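Local coordinates for F5/8 type C domain protein (Bacteroides ovatus, PDB 4ZRX), which is a putative alpha-L-fucosidase that probably releases alpha-linked fucose from glycans and carries a C-terminal F5/8 type C domain that may bind carbohydrate, at residues A573-N576 against M577-G581. Residues are numbered along the deposited sequence; the frame is centred on the assembly and turned at random.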
loop_
_atom_site.group_PDB
_atom_site.type_symbol
_atom_site.label_atom_id
_atom_site.label_comp_id
_atom_site.label_asym_id
_atom_site.label_seq_id
_atom_site.Cartn_x
_atom_site.Cartn_y
_atom_site.Cartn_z
ATOM N N ALA A 573 33.244 -15.419 -14.727
ATOM C CA ALA A 573 32.144 -14.595 -14.220
ATOM C C ALA A 573 30.824 -15.004 -14.836
ATOM O O ALA A 573 30.788 -15.600 -15.909
ATOM C CB ALA A 573 32.403 -13.102 -14.488
ATOM N N LYS A 574 29.746 -14.695 -14.131
ATOM C CA LYS A 574 28.415 -14.795 -14.670
ATOM C C LYS A 574 27.831 -13.408 -14.788
ATOM O O LYS A 574 27.668 -12.671 -13.770
ATOM C CB LYS A 574 27.504 -15.610 -13.751
ATOM C CG LYS A 574 27.866 -17.095 -13.689
ATOM C CD LYS A 574 26.864 -17.841 -12.803
ATOM C CE LYS A 574 26.927 -19.345 -12.992
ATOM N NZ LYS A 574 28.209 -19.905 -12.498
ATOM N N VAL A 575 27.423 -13.098 -16.002
ATOM C CA VAL A 575 26.837 -11.807 -16.315
ATOM C C VAL A 575 25.498 -12.038 -17.014
ATOM O O VAL A 575 25.406 -12.896 -17.876
ATOM C CB VAL A 575 27.844 -10.998 -17.204
ATOM C CG1 VAL A 575 27.333 -9.586 -17.486
ATOM C CG2 VAL A 575 29.165 -10.879 -16.469
ATOM N N ASN A 576 24.481 -11.287 -16.627
ATOM C CA ASN A 576 23.145 -11.332 -17.231
ATOM C C ASN A 576 23.041 -10.185 -18.226
ATOM O O ASN A 576 23.634 -9.124 -18.036
ATOM C CB ASN A 576 22.057 -11.142 -16.136
ATOM C CG ASN A 576 20.598 -11.488 -16.616
ATOM O OD1 ASN A 576 19.857 -10.655 -17.198
ATOM N ND2 ASN A 576 20.163 -12.711 -16.297
HETATM N N MSE A 577 22.248 -10.374 -19.261
HETATM C CA MSE A 577 21.983 -9.300 -20.192
HETATM C C MSE A 577 21.461 -7.973 -19.537
HETATM O O MSE A 577 21.738 -6.861 -20.032
HETATM C CB MSE A 577 20.971 -9.806 -21.209
HETATM C CG MSE A 577 20.923 -8.978 -22.424
HETATM SE SE MSE A 577 19.959 -9.937 -23.840
HETATM C CE MSE A 577 18.142 -9.488 -23.319
ATOM N N ASN A 578 20.663 -8.102 -18.470
ATOM C CA ASN A 578 20.145 -6.939 -17.733
ATOM C C ASN A 578 21.224 -6.164 -16.962
ATOM O O ASN A 578 20.939 -5.051 -16.505
ATOM C CB ASN A 578 18.996 -7.341 -16.763
ATOM C CG ASN A 578 17.622 -7.461 -17.460
ATOM O OD1 ASN A 578 17.372 -6.884 -18.524
ATOM N ND2 ASN A 578 16.711 -8.209 -16.835
ATOM N N GLU A 579 22.439 -6.738 -16.831
ATOM C CA GLU A 579 23.579 -6.054 -16.206
ATOM C C GLU A 579 24.461 -5.315 -17.226
ATOM O O GLU A 579 25.512 -4.808 -16.839
ATOM C CB GLU A 579 24.454 -7.080 -15.482
ATOM C CG GLU A 579 23.639 -7.826 -14.369
ATOM C CD GLU A 579 24.480 -8.849 -13.637
ATOM O OE1 GLU A 579 25.035 -9.751 -14.278
ATOM O OE2 GLU A 579 24.574 -8.760 -12.389
ATOM N N ILE A 580 24.104 -5.370 -18.509
ATOM C CA ILE A 580 24.854 -4.700 -19.524
ATOM C C ILE A 580 24.026 -3.547 -20.047
ATOM O O ILE A 580 22.809 -3.693 -20.231
ATOM C CB ILE A 580 25.172 -5.689 -20.667
ATOM C CG1 ILE A 580 26.070 -6.822 -20.152
ATOM C CG2 ILE A 580 25.771 -4.956 -21.837
ATOM C CD1 ILE A 580 27.418 -6.374 -19.652
ATOM N N GLY A 581 24.674 -2.405 -20.284
ATOM C CA GLY A 581 24.070 -1.285 -21.025
ATOM C C GLY A 581 25.028 -0.832 -22.118
ATOM O O GLY A 581 26.222 -1.161 -22.117
HETATM O O HOH W 1 27.336 -10.104 -13.057
#
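Glu579 reaches back across a single turn of chain to the backbone N-H of Asn576, whose own side chain accepts that of Asn578. The Asn576 side chain folds forward over the start of the turn, CG anti to the backbone N (chi1 -167°), and OD1 accepts the N-H of Asn578 at 3.0 Å. This bond is nearly straight (168°) and lies in the amide plane, on a lone pair of OD1. In the reverse direction the Glu579 chain, extended beyond CG, runs back alongside the Asn576 backbone, and OE1 takes the backbone N of Asn576 at 2.9 Å on the anti side of the carboxylate, 22° out of its plane. The same OE1 receives a second bond from a water, 2.6 Å away, which also donates to Lys574 O at 2.7 Å. The other oxygen, OE2, is held by Ser506 N and by a salt bridge to Lys511; bonds to both oxygens restrain the carboxylate's rotation. Glu579 N closes the turn onto Asn576 O at 2.9 Å. Beside these bonds, Val575 CG1 meets Ile580 CD1 at 3.9 Å, the side chains crossing at about a right angle and both touching Leu488. Asn576 is thus the Asx-turn N-cap of a short 3-10 turn, Glu579 giving only the return half of a capping box, where the F5/8 type C beta-sandwich enters its final strand, 580-584.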